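Local coordinates for urocanate hydratase (PDB 7NED), which probably catalyses the NAD+-dependent hydration of thiourocanate during bacterial ergothioneine breakdown, and here holds NAD+ together with urocanate, at residues Thr139-Gln144 with Ala175-Ala179; Gly232-Asp236 with Tyr264-Gly268; Val354-Leu360 with Val393-Pro397; Met446-Asp452 with Arg522-Tyr528. All coordinates share one frame; numbering follows the deposited sequence.

Interaction 1 (Thr139-Gln144 with Ala175-Ala179)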
loop_
_atom_site.group_PDB
_atom_site.type_symbol
_atom_site.label_atom_id
_atom_site.label_comp_id
_atom_site.label_asym_id
_atom_site.label_seq_id
_atom_site.Cartn_x
_atom_site.Cartn_y
_atom_site.Cartn_z
ATOM N N THR A 139 19.612 15.347 11.293
ATOM C CA THR A 139 19.768 16.794 11.184
ATOM C C THR A 139 21.236 17.193 11.279
ATOM O O THR A 139 21.718 18.066 10.541
ATOM C CB THR A 139 18.949 17.458 12.297
ATOM O OG1 THR A 139 17.592 16.962 12.212
ATOM C CG2 THR A 139 18.952 18.981 12.155
ATOM N N TYR A 140 21.960 16.573 12.195
ATOM C CA TYR A 140 23.384 16.834 12.298
ATOM C C TYR A 140 24.101 16.475 10.987
ATOM O O TYR A 140 24.955 17.240 10.500
ATOM C CB TYR A 140 23.909 16.075 13.517
ATOM C CG TYR A 140 25.408 16.005 13.646
ATOM C CD1 TYR A 140 26.106 14.903 13.204
ATOM C CD2 TYR A 140 26.125 17.065 14.216
ATOM C CE1 TYR A 140 27.496 14.842 13.324
ATOM C CE2 TYR A 140 27.497 17.013 14.333
ATOM C CZ TYR A 140 28.175 15.900 13.899
ATOM O OH TYR A 140 29.540 15.834 14.012
ATOM N N GLU A 141 23.732 15.347 10.370
ATOM C CA GLU A 141 24.327 14.978 9.082
ATOM C C GLU A 141 23.931 15.957 7.977
ATOM O O GLU A 141 24.712 16.201 7.052
ATOM C CB GLU A 141 23.909 13.553 8.672
ATOM C CG GLU A 141 24.520 12.378 9.493
ATOM C CD GLU A 141 26.050 12.448 9.670
ATOM O OE1 GLU A 141 26.547 12.124 10.802
ATOM O OE2 GLU A 141 26.736 12.837 8.689
ATOM N N ILE A 142 22.723 16.520 8.038
ATOM C CA ILE A 142 22.385 17.600 7.102
ATOM C C ILE A 142 23.322 18.782 7.299
ATOM O O ILE A 142 23.883 19.321 6.334
ATOM C CB ILE A 142 20.917 18.040 7.259
ATOM C CG1 ILE A 142 19.956 16.932 6.846
ATOM C CG2 ILE A 142 20.665 19.327 6.447
ATOM C CD1 ILE A 142 18.509 17.173 7.314
ATOM N N PHE A 143 23.446 19.247 8.552
ATOM C CA PHE A 143 24.317 20.389 8.823
ATOM C C PHE A 143 25.758 20.091 8.409
ATOM O O PHE A 143 26.424 20.945 7.800
ATOM C CB PHE A 143 24.245 20.770 10.301
ATOM C CG PHE A 143 22.914 21.361 10.720
ATOM C CD1 PHE A 143 22.055 21.913 9.787
ATOM C CD2 PHE A 143 22.537 21.374 12.047
ATOM C CE1 PHE A 143 20.819 22.460 10.181
ATOM C CE2 PHE A 143 21.299 21.919 12.443
ATOM C CZ PHE A 143 20.446 22.456 11.499
ATOM N N GLN A 144 26.244 18.865 8.669
ATOM C CA GLN A 144 27.627 18.540 8.300
ATOM C C GLN A 144 27.811 18.457 6.789
ATOM O O GLN A 144 28.862 18.860 6.271
ATOM C CB GLN A 144 28.100 17.244 8.958
ATOM C CG GLN A 144 28.310 17.375 10.488
ATOM C CD GLN A 144 29.403 18.377 10.888
ATOM O OE1 GLN A 144 29.286 19.584 10.644
ATOM N NE2 GLN A 144 30.448 17.883 11.539
ATOM N N ALA A 175 21.578 19.495 17.385
ATOM C CA ALA A 175 22.272 19.213 16.144
ATOM C C ALA A 175 23.128 20.408 15.747
ATOM O O ALA A 175 24.277 20.245 15.346
ATOM C CB ALA A 175 21.278 18.872 15.030
ATOM N N GLY A 176 22.576 21.615 15.871
ATOM C CA GLY A 176 23.336 22.805 15.510
ATOM C C GLY A 176 24.597 22.954 16.341
ATOM O O GLY A 176 25.691 23.093 15.798
ATOM N N THR A 177 24.481 22.883 17.665
ATOM C CA THR A 177 25.692 23.124 18.464
ATOM C C THR A 177 26.678 21.958 18.405
ATOM O O THR A 177 27.901 22.174 18.480
ATOM C CB THR A 177 25.345 23.454 19.912
ATOM O OG1 THR A 177 24.630 22.375 20.513
ATOM C CG2 THR A 177 24.544 24.762 19.996
ATOM N N LEU A 178 26.196 20.719 18.256
ATOM C CA LEU A 178 27.127 19.617 18.027
ATOM C C LEU A 178 27.977 19.847 16.785
ATOM O O LEU A 178 29.130 19.391 16.726
ATOM C CB LEU A 178 26.353 18.287 17.895
ATOM C CG LEU A 178 25.810 17.766 19.233
ATOM C CD1 LEU A 178 24.873 16.637 19.003
ATOM C CD2 LEU A 178 26.923 17.319 20.194
ATOM N N ALA A 179 27.422 20.513 15.769
ATOM C CA ALA A 179 28.162 20.843 14.565
ATOM C C ALA A 179 28.945 22.140 14.682
ATOM O O ALA A 179 29.533 22.581 13.690
ATOM C CB ALA A 179 27.203 20.950 13.372
HETATM O O HOH W 1 30.917 17.982 15.154
HETATM O O HOH W 2 30.765 21.698 11.586
#

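Interaction 2 (Gly232-Asp236 with Tyr264-Gly268). With NAD (nicotinamide-adenine-dinucleotide), chain C.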
loop_
_atom_site.group_PDB
_atom_site.type_symbol
_atom_site.label_atom_id
_atom_site.label_comp_id
_atom_site.label_asym_id
_atom_site.label_seq_id
_atom_site.Cartn_x
_atom_site.Cartn_y
_atom_site.Cartn_z
ATOM N N GLY A 232 8.519 33.412 19.472
ATOM C CA GLY A 232 7.965 34.221 18.407
ATOM C C GLY A 232 7.461 33.332 17.290
ATOM O O GLY A 232 7.635 32.106 17.295
ATOM N N ASN A 233 6.852 33.979 16.314
ATOM C CA ASN A 233 6.297 33.305 15.161
ATOM C C ASN A 233 7.267 33.434 13.993
ATOM O O ASN A 233 7.727 34.537 13.685
ATOM C CB ASN A 233 4.939 33.912 14.825
ATOM C CG ASN A 233 4.160 33.076 13.860
ATOM O OD1 ASN A 233 4.639 32.756 12.760
ATOM N ND2 ASN A 233 2.956 32.698 14.263
ATOM N N ALA A 234 7.603 32.301 13.369
ATOM C CA ALA A 234 8.527 32.340 12.234
ATOM C C ALA A 234 8.039 33.262 11.117
ATOM O O ALA A 234 8.862 33.862 10.402
ATOM C CB ALA A 234 8.765 30.926 11.668
ATOM N N SER A 235 6.721 33.375 10.919
ATOM C CA SER A 235 6.258 34.213 9.823
ATOM C C SER A 235 6.362 35.695 10.161
ATOM O O SER A 235 6.138 36.533 9.282
ATOM C CB SER A 235 4.809 33.857 9.424
ATOM O OG SER A 235 3.952 33.969 10.550
ATOM N N ASP A 236 6.690 36.029 11.403
ATOM C CA ASP A 236 7.048 37.391 11.778
ATOM C C ASP A 236 8.556 37.600 11.803
ATOM O O ASP A 236 9.042 38.636 11.337
ATOM C CB ASP A 236 6.483 37.736 13.166
ATOM C CG ASP A 236 4.966 37.631 13.221
ATOM O OD1 ASP A 236 4.417 37.350 14.314
ATOM O OD2 ASP A 236 4.331 37.860 12.180
ATOM N N TYR A 264 0.687 24.538 12.060
ATOM C CA TYR A 264 1.293 25.861 11.894
ATOM C C TYR A 264 0.438 26.982 12.490
ATOM O O TYR A 264 -0.739 27.151 12.134
ATOM C CB TYR A 264 1.506 26.118 10.406
ATOM C CG TYR A 264 2.440 27.246 10.187
ATOM C CD1 TYR A 264 2.007 28.558 10.302
ATOM C CD2 TYR A 264 3.784 27.006 9.942
ATOM C CE1 TYR A 264 2.902 29.627 10.133
ATOM C CE2 TYR A 264 4.684 28.063 9.753
ATOM C CZ TYR A 264 4.233 29.360 9.860
ATOM O OH TYR A 264 5.118 30.393 9.679
ATOM N N VAL A 265 1.038 27.786 13.366
ATOM C CA VAL A 265 0.336 28.887 14.021
ATOM C C VAL A 265 0.453 30.125 13.139
ATOM O O VAL A 265 1.580 30.589 12.889
ATOM C CB VAL A 265 0.896 29.174 15.410
ATOM C CG1 VAL A 265 0.105 30.310 16.011
ATOM C CG2 VAL A 265 0.828 27.896 16.265
ATOM N N PRO A 266 -0.654 30.694 12.678
ATOM C CA PRO A 266 -0.578 31.863 11.808
ATOM C C PRO A 266 -0.051 33.053 12.572
ATOM O O PRO A 266 -0.117 33.108 13.800
ATOM C CB PRO A 266 -2.039 32.102 11.394
ATOM C CG PRO A 266 -2.772 30.842 11.727
ATOM C CD PRO A 266 -2.040 30.289 12.938
ATOM N N SER A 267 0.459 34.025 11.819
ATOM C CA SER A 267 0.827 35.292 12.434
ATOM C C SER A 267 -0.404 35.901 13.088
ATOM O O SER A 267 -1.507 35.837 12.537
ATOM C CB SER A 267 1.398 36.261 11.394
ATOM O OG SER A 267 1.783 37.473 12.032
ATOM N N GLY A 268 -0.230 36.453 14.287
ATOM C CA GLY A 268 -1.318 37.155 14.923
ATOM C C GLY A 268 -2.223 36.314 15.788
ATOM O O GLY A 268 -3.091 36.876 16.470
HETATM P PA NAD C . 5.421 19.283 16.542
HETATM O O1A NAD C . 4.039 19.731 16.073
HETATM O O2A NAD C . 5.717 18.555 17.791
HETATM O O5B NAD C . 6.185 20.769 16.826
HETATM C C5B NAD C . 5.937 21.726 15.876
HETATM C C4B NAD C . 6.490 23.070 16.541
HETATM O O4B NAD C . 6.294 24.195 15.730
HETATM C C3B NAD C . 5.597 23.235 17.814
HETATM O O3B NAD C . 6.386 23.446 18.910
HETATM C C2B NAD C . 4.758 24.505 17.473
HETATM O O2B NAD C . 4.559 25.333 18.560
HETATM C C1B NAD C . 5.763 25.229 16.582
HETATM N N9A NAD C . 5.169 26.180 15.641
HETATM C C8A NAD C . 3.987 26.088 14.915
HETATM N N7A NAD C . 3.759 27.135 14.162
HETATM C C5A NAD C . 4.857 27.960 14.373
HETATM C C6A NAD C . 5.208 29.233 13.871
HETATM N N6A NAD C . 4.426 29.880 12.978
HETATM N N1A NAD C . 6.373 29.820 14.265
HETATM C C2A NAD C . 7.100 29.136 15.184
HETATM N N3A NAD C . 6.894 27.934 15.746
HETATM C C4A NAD C . 5.745 27.372 15.315
HETATM O O3 NAD C . 5.990 18.772 15.175
HETATM P PN NAD C . 7.338 17.920 15.141
HETATM O O1N NAD C . 7.338 16.466 15.513
HETATM O O2N NAD C . 8.461 18.836 15.580
HETATM O O5D NAD C . 7.681 17.791 13.458
HETATM C C5D NAD C . 7.766 19.063 12.793
HETATM C C4D NAD C . 7.906 18.825 11.315
HETATM O O4D NAD C . 8.913 17.868 11.043
HETATM C C3D NAD C . 6.518 18.088 10.933
HETATM O O3D NAD C . 5.998 18.580 9.703
HETATM C C2D NAD C . 6.934 16.583 10.748
HETATM O O2D NAD C . 6.276 15.900 9.761
HETATM C C1D NAD C . 8.294 17.013 10.113
HETATM N N1N NAD C . 9.242 15.953 9.742
HETATM C C2N NAD C . 8.785 15.242 8.649
HETATM C C3N NAD C . 9.551 14.237 8.080
HETATM C C7N NAD C . 8.920 13.469 6.911
HETATM O O7N NAD C . 9.566 12.897 6.034
HETATM N N7N NAD C . 7.539 13.366 6.896
HETATM C C4N NAD C . 10.809 14.003 8.652
HETATM C C5N NAD C . 11.236 14.759 9.743
HETATM C C6N NAD C . 10.434 15.776 10.289
HETATM O O HOH W 3 2.210 36.602 15.700
#

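Interaction 3 (Val354-Leu360 with Val393-Pro397)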
loop_
_atom_site.group_PDB
_atom_site.type_symbol
_atom_site.label_atom_id
_atom_site.label_comp_id
_atom_site.label_asym_id
_atom_site.label_seq_id
_atom_site.Cartn_x
_atom_site.Cartn_y
_atom_site.Cartn_z
ATOM N N VAL A 354 16.380 0.531 21.555
ATOM C CA VAL A 354 15.812 0.948 22.832
ATOM C C VAL A 354 16.138 -0.090 23.889
ATOM O O VAL A 354 15.918 -1.285 23.671
ATOM C CB VAL A 354 14.294 1.139 22.719
ATOM C CG1 VAL A 354 13.658 1.461 24.098
ATOM C CG2 VAL A 354 13.999 2.264 21.714
ATOM N N ALA A 355 16.618 0.369 25.050
ATOM C CA ALA A 355 16.912 -0.538 26.162
ATOM C C ALA A 355 15.609 -0.789 26.916
ATOM O O ALA A 355 15.201 0.010 27.754
ATOM C CB ALA A 355 17.969 0.072 27.078
ATOM N N LEU A 356 14.933 -1.895 26.604
ATOM C CA LEU A 356 13.639 -2.179 27.220
ATOM C C LEU A 356 13.738 -2.384 28.729
ATOM O O LEU A 356 12.729 -2.232 29.441
ATOM C CB LEU A 356 13.038 -3.413 26.562
ATOM C CG LEU A 356 12.803 -3.196 25.064
ATOM C CD1 LEU A 356 12.760 -4.535 24.305
ATOM C CD2 LEU A 356 11.526 -2.408 24.821
ATOM N N SER A 357 14.922 -2.738 29.235
ATOM C CA SER A 357 15.061 -2.845 30.690
ATOM C C SER A 357 14.843 -1.506 31.381
ATOM O O SER A 357 14.496 -1.473 32.570
ATOM C CB SER A 357 16.435 -3.403 31.048
ATOM O OG SER A 357 17.478 -2.473 30.747
ATOM N N GLY A 358 15.015 -0.409 30.655
ATOM C CA GLY A 358 15.026 0.913 31.238
ATOM C C GLY A 358 16.374 1.359 31.748
ATOM O O GLY A 358 16.469 2.480 32.264
ATOM N N GLU A 359 17.416 0.534 31.610
ATOM C CA GLU A 359 18.742 0.831 32.161
ATOM C C GLU A 359 19.605 1.538 31.121
ATOM O O GLU A 359 19.914 0.974 30.065
ATOM C CB GLU A 359 19.452 -0.444 32.639
ATOM C CG GLU A 359 18.806 -1.097 33.852
ATOM C CD GLU A 359 18.816 -0.136 35.043
ATOM O OE1 GLU A 359 19.918 0.294 35.429
ATOM O OE2 GLU A 359 17.732 0.231 35.542
ATOM N N LEU A 360 20.036 2.755 31.454
ATOM C CA LEU A 360 20.948 3.493 30.585
ATOM C C LEU A 360 22.263 2.747 30.384
ATOM O O LEU A 360 22.920 2.901 29.342
ATOM C CB LEU A 360 21.182 4.881 31.184
ATOM C CG LEU A 360 22.213 5.779 30.501
ATOM C CD1 LEU A 360 21.711 6.092 29.058
ATOM C CD2 LEU A 360 22.327 7.027 31.330
ATOM N N VAL A 393 18.569 11.325 28.339
ATOM C CA VAL A 393 17.642 10.227 28.267
ATOM C C VAL A 393 16.236 10.773 28.132
ATOM O O VAL A 393 15.902 11.710 28.760
ATOM C CB VAL A 393 17.764 9.322 29.496
ATOM C CG1 VAL A 393 16.550 8.431 29.696
ATOM C CG2 VAL A 393 19.007 8.481 29.391
ATOM N N GLU A 394 15.473 10.206 27.239
ATOM C CA GLU A 394 14.101 10.580 27.032
ATOM C C GLU A 394 13.265 9.304 27.008
ATOM O O GLU A 394 13.353 8.543 26.111
ATOM C CB GLU A 394 13.951 11.374 25.754
ATOM N N GLY A 395 12.462 9.109 28.033
ATOM C CA GLY A 395 11.697 7.901 28.178
ATOM C C GLY A 395 12.665 6.754 28.396
ATOM O O GLY A 395 13.608 6.882 29.083
ATOM N N LEU A 396 12.417 5.629 27.769
ATOM C CA LEU A 396 13.364 4.536 27.848
ATOM C C LEU A 396 14.695 4.965 27.240
ATOM O O LEU A 396 14.703 5.632 26.206
ATOM C CB LEU A 396 12.834 3.310 27.094
ATOM C CG LEU A 396 11.616 2.653 27.729
ATOM C CD1 LEU A 396 11.148 1.498 26.861
ATOM C CD2 LEU A 396 12.005 2.156 29.132
ATOM N N PRO A 397 15.828 4.627 27.861
ATOM C CA PRO A 397 17.121 4.909 27.217
ATOM C C PRO A 397 17.137 4.352 25.805
ATOM O O PRO A 397 16.717 3.216 25.578
ATOM C CB PRO A 397 18.133 4.193 28.119
ATOM C CG PRO A 397 17.425 4.146 29.489
ATOM C CD PRO A 397 15.982 3.926 29.158
#

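Interaction 4 (Met446-Asp452 with Arg522-Tyr528)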
loop_
_atom_site.group_PDB
_atom_site.type_symbol
_atom_site.label_atom_id
_atom_site.label_comp_id
_atom_site.label_asym_id
_atom_site.label_seq_id
_atom_site.Cartn_x
_atom_site.Cartn_y
_atom_site.Cartn_z
ATOM N N MET A 446 11.358 12.419 0.517
ATOM C CA MET A 446 12.332 11.352 0.294
ATOM C C MET A 446 12.706 11.193 -1.170
ATOM O O MET A 446 13.891 11.040 -1.504
ATOM C CB MET A 446 11.799 10.012 0.818
ATOM C CG MET A 446 12.817 8.906 0.644
ATOM S SD MET A 446 14.093 9.035 1.942
ATOM C CE MET A 446 15.020 7.519 1.744
ATOM N N THR A 447 11.702 11.154 -2.068
ATOM C CA THR A 447 11.946 10.774 -3.456
ATOM C C THR A 447 11.731 11.939 -4.443
ATOM O O THR A 447 11.303 11.746 -5.595
ATOM C CB THR A 447 11.085 9.553 -3.805
ATOM O OG1 THR A 447 9.704 9.817 -3.525
ATOM C CG2 THR A 447 11.526 8.359 -2.946
ATOM N N GLU A 448 12.062 13.152 -4.022
ATOM C CA GLU A 448 11.987 14.292 -4.914
ATOM C C GLU A 448 13.133 14.235 -5.920
ATOM O O GLU A 448 14.299 14.088 -5.542
ATOM C CB GLU A 448 12.060 15.585 -4.105
ATOM C CG GLU A 448 11.917 16.809 -4.978
ATOM C CD GLU A 448 11.727 18.059 -4.154
ATOM O OE1 GLU A 448 10.994 18.012 -3.129
ATOM O OE2 GLU A 448 12.323 19.091 -4.513
ATOM N N ARG A 449 12.798 14.322 -7.206
ATOM C CA ARG A 449 13.789 14.401 -8.285
ATOM C C ARG A 449 14.722 13.187 -8.267
ATOM O O ARG A 449 15.956 13.297 -8.230
ATOM C CB ARG A 449 14.553 15.727 -8.216
ATOM C CG ARG A 449 13.609 16.902 -8.527
ATOM C CD ARG A 449 14.258 18.271 -8.580
ATOM N NE ARG A 449 15.602 18.146 -9.083
ATOM C CZ ARG A 449 16.657 18.694 -8.507
ATOM N NH1 ARG A 449 16.507 19.406 -7.401
ATOM N NH2 ARG A 449 17.853 18.524 -9.046
ATOM N N MET A 450 14.116 12.004 -8.300
ATOM C CA MET A 450 14.919 10.809 -8.448
ATOM C C MET A 450 15.565 10.825 -9.825
ATOM O O MET A 450 14.980 11.325 -10.793
ATOM C CB MET A 450 14.059 9.534 -8.316
ATOM C CG MET A 450 13.413 9.440 -6.967
ATOM S SD MET A 450 14.632 9.050 -5.691
ATOM C CE MET A 450 14.934 7.325 -6.046
ATOM N N LYS A 451 16.742 10.201 -9.913
ATOM C CA LYS A 451 17.509 10.181 -11.160
ATOM C C LYS A 451 16.676 9.652 -12.331
ATOM O O LYS A 451 16.758 10.167 -13.461
ATOM C CB LYS A 451 18.773 9.326 -10.978
ATOM C CG LYS A 451 19.815 9.513 -12.068
ATOM C CD LYS A 451 20.886 8.427 -11.988
ATOM C CE LYS A 451 22.155 8.747 -12.785
ATOM N NZ LYS A 451 23.276 9.319 -11.922
ATOM N N ASP A 452 15.860 8.634 -12.089
ATOM C CA ASP A 452 15.063 8.037 -13.165
ATOM C C ASP A 452 13.645 8.564 -13.230
ATOM O O ASP A 452 12.859 8.072 -14.035
ATOM C CB ASP A 452 15.026 6.518 -13.018
ATOM C CG ASP A 452 14.321 6.092 -11.761
ATOM O OD1 ASP A 452 14.095 6.958 -10.870
ATOM O OD2 ASP A 452 13.986 4.904 -11.648
ATOM N N ARG A 522 16.671 -0.426 -4.427
ATOM C CA ARG A 522 15.752 0.612 -4.896
ATOM C C ARG A 522 16.515 1.767 -5.539
ATOM O O ARG A 522 16.090 2.301 -6.570
ATOM C CB ARG A 522 14.883 1.117 -3.733
ATOM C CG ARG A 522 13.765 2.021 -4.152
ATOM C CD ARG A 522 14.175 3.512 -4.103
ATOM N NE ARG A 522 13.090 4.296 -4.653
ATOM C CZ ARG A 522 12.911 4.499 -5.951
ATOM N NH1 ARG A 522 13.770 3.983 -6.833
ATOM N NH2 ARG A 522 11.869 5.212 -6.374
ATOM N N TYR A 523 17.622 2.195 -4.920
ATOM C CA TYR A 523 18.439 3.253 -5.498
ATOM C C TYR A 523 19.282 2.724 -6.653
ATOM O O TYR A 523 19.500 3.443 -7.630
ATOM C CB TYR A 523 19.308 3.930 -4.402
ATOM C CG TYR A 523 18.404 4.832 -3.612
ATOM C CD1 TYR A 523 18.196 6.138 -4.017
ATOM C CD2 TYR A 523 17.611 4.323 -2.573
ATOM C CE1 TYR A 523 17.272 6.956 -3.373
ATOM C CE2 TYR A 523 16.678 5.136 -1.922
ATOM C CZ TYR A 523 16.510 6.444 -2.336
ATOM O OH TYR A 523 15.612 7.282 -1.707
ATOM N N ALA A 524 19.725 1.472 -6.586
ATOM C CA ALA A 524 20.418 0.900 -7.741
ATOM C C ALA A 524 19.517 0.900 -8.967
ATOM O O ALA A 524 19.939 1.295 -10.061
ATOM C CB ALA A 524 20.891 -0.519 -7.429
ATOM N N ASP A 525 18.246 0.498 -8.787
ATOM C CA ASP A 525 17.294 0.499 -9.884
ATOM C C ASP A 525 17.137 1.880 -10.480
ATOM O O ASP A 525 16.911 2.014 -11.685
ATOM C CB ASP A 525 15.932 0.008 -9.412
ATOM C CG ASP A 525 14.935 -0.062 -10.542
ATOM O OD1 ASP A 525 15.005 -1.069 -11.289
ATOM O OD2 ASP A 525 14.118 0.889 -10.702
ATOM N N ALA A 526 17.209 2.923 -9.655
ATOM C CA ALA A 526 17.036 4.254 -10.216
ATOM C C ALA A 526 18.298 4.773 -10.891
ATOM O O ALA A 526 18.279 5.884 -11.429
ATOM C CB ALA A 526 16.589 5.247 -9.141
ATOM N N GLY A 527 19.389 4.026 -10.842
ATOM C CA GLY A 527 20.587 4.386 -11.583
ATOM C C GLY A 527 21.680 5.011 -10.752
ATOM O O GLY A 527 22.619 5.570 -11.329
ATOM N N TYR A 528 21.585 4.953 -9.419
ATOM C CA TYR A 528 22.586 5.619 -8.574
ATOM C C TYR A 528 23.838 4.769 -8.497
ATOM O O TYR A 528 23.778 3.575 -8.199
ATOM C CB TYR A 528 22.040 5.903 -7.173
ATOM C CG TYR A 528 21.086 7.058 -7.221
ATOM C CD1 TYR A 528 21.551 8.367 -7.163
ATOM C CD2 TYR A 528 19.725 6.844 -7.388
ATOM C CE1 TYR A 528 20.688 9.427 -7.269
ATOM C CE2 TYR A 528 18.849 7.896 -7.481
ATOM C CZ TYR A 528 19.325 9.185 -7.432
ATOM O OH TYR A 528 18.452 10.232 -7.521
HETATM O O HOH W 4 16.414 9.929 -1.261
HETATM O O HOH W 5 14.308 2.802 -13.149
HETATM O O HOH W 6 13.349 3.303 -9.670
#

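Interaction 1 (Thr139-Gln144 with Ala175-Ala179)
The Y140 ring turns its edge to the 175-179 segment, with A175 O and A179 N near its plane. One face carries Q144 CG, 3.7 Å above the plane and offset to the rim. The F143 ring also works edge-on: its CE2 lies 3.7 Å from G176 N, and T139 O sits over one face. Y140 has CG anti to the backbone N (chi1 169°), which lays the ring alongside L178 and A179. There Y140 CD2 is 3.9 Å from L178 CB. Both segments belong to the Rossmann-like domain. Helix 172-178 is the crossover of a beta-alpha-beta unit between parallel strands 159-163 and 182-187, and helix 133-150 packs on it. A175 lets the two backbones come close: its CB is 3.7 Å from T139 CG2 and equally near Y140 N. Y140 OH bonds to N382 on helix 378-390 and accepts a hydrogen bond from water 1, which also donates to L178 O. With an alanine in place of Y140, L178 CB and A179 CB would probably lose their packing surface, and water 1 and N382 would lose a partner. A second bridge runs through water 2, which donates to Q144 OE1 (2.7 Å) and to A179 O (2.6 Å).

Interaction 2 (Gly232-Asp236 with Tyr264-Gly268)
N233 OD1 is gripped by three donors, while the amide nitrogen of the same side chain crosses to V265. S235 N lies 2.8 Å from N233 OD1, in the carbonyl plane and on a lone pair. S235 OG, at 2.6 Å from N233 OD1, approaches from above that plane, 56° out of it. The third donor is the adenine amino group, with NAD N6A 2.9 Å from N233 OD1. The bond from S235 N makes N233 the N-cap of helix 234-243. N233 CG stands anti to the backbone N (chi1 -167°), which points the amide at the 264-268 loop: OD1 serves the helix start and the adenine, ND2 the V265 carbonyl. N233 ND2 donates to V265 O at 2.9 Å, with the acceptor close to the amide plane. This bond, with those to OD1, probably fixes which way round the amide lies.

Backbone groups read the rest of the adenine. A234 N donates to NAD N1A at 2.9 Å, nearly straight. V265 N does the same to NAD N7A, also at 2.9 Å. V265 O takes a weak bond from N6A. The Y264 ring lies under the amino group, with NAD N6A 3.1 Å above its plane and toward the rim. E296 bonds Y264 OH. At the outer end S267 OG donates to D236 OD2 at 2.6 Å, on the syn lone pair. Water 3 links D236 OD1 to G268 N. Together the two segments form the adenine end of the NAD site in this Rossmann-like domain, where the Watson-Crick edge (N1A, N6A) and the Hoogsteen edge (N7A, N6A) are both read.

Interaction 3 (Val354-Leu360 with Val393-Pro397)
The end of strand 351-355 and the type I turn A355-G358 meet the loop that leads into strand 398-400, the neighbouring antiparallel strand at one border of the mixed sheet. A355 N donates to P397 O at 2.9 Å. The bond runs nearly along the C=O axis and joins the backbones just where the strands begin to pair. L396 fills the corner between strand and turn. V354 has CG1 anti to the backbone N (chi1 175°), and V354 CG1 meets L396 CB at 3.6 Å, the two side chains crossing at about a right angle. Further along, L396 CD2 lies 3.9 Å from G358 CA, at the end of the turn. The P397 ring packs on the next bend of the chain. P397 CG is 3.4 Å from G358 O and 3.6 Å from L360 N. L360 reaches past the proline, and its CD1 touches V393 CG2 at 3.6 Å. The turn is held from within by G358 N bonding to A355 O, and by an ST turn in which S357 OG accepts from E359 N. S357 OG also bonds to D362. N28 OD1 accepts from L396 N, tying the loop to helix 17-31. The contact is therefore mostly apolar, with a single direct backbone bond. P397 has no N-H to give; its carbonyl makes that bond, and its ring packs on the G358-L360 backbone.

Interaction 4 (Met446-Asp452 with Arg522-Tyr528)
Y528 OH accepts from K451 N at 2.9 Å, with a bent N-H...O angle of 136°. Beside it M450 folds back, its chain bent at chi2 and chi3 (-72° and -74°), so that the methyl enters a pocket of three groups. M450 CE stands 3.5 Å over the centre of the R522 guanidinium face. It also touches Y523 CE1 at 3.6 Å and packs on A526 CB. M450 SD adds an oblique Met-aromatic contact with the Y523 ring. The partners lie at the C-terminal end of helix 502-525, closed by a Schellman motif at G527, and Y528 is the N-cap of helix 529-538. K451 CD runs 3.4 Å from G527 O. A phenylalanine in place of Y528 would probably leave K451 N without this acceptor. D452 OD2 is 3.4 Å from A526 CA. Water 6 donates to D452 OD2 and D525 OD2 and accepts from R522 NH1, which probably eases the closeness of the two acids. Farther out, S454 OG bonds both D452 OD1 and R522 NH2, W460 makes a cation-pi contact with R522, and K77 of the second subunit forms a salt bridge with D525 OD1.

How the interactions relate
The four contacts follow one another along the chain; none nests in or crosses another. Interaction 1 closes a 30-residue loop between two helices of the Rossmann-like domain. Interaction 2 closes one of 27 residues in the same domain, at the adenine end of NAD. Interaction 3 then closes a largely helical 32-residue excursion at the border of the mixed sheet. Interaction 4 closes the longest, 69 residues, and ties the loop after strand 428-441 to the end of helix 502-525. The centres of interactions 1 and 2 are 25 Å apart. Interactions 3 and 4 lie on opposite sides of the chain's centre, 36 Å between centres. No two contacts touch.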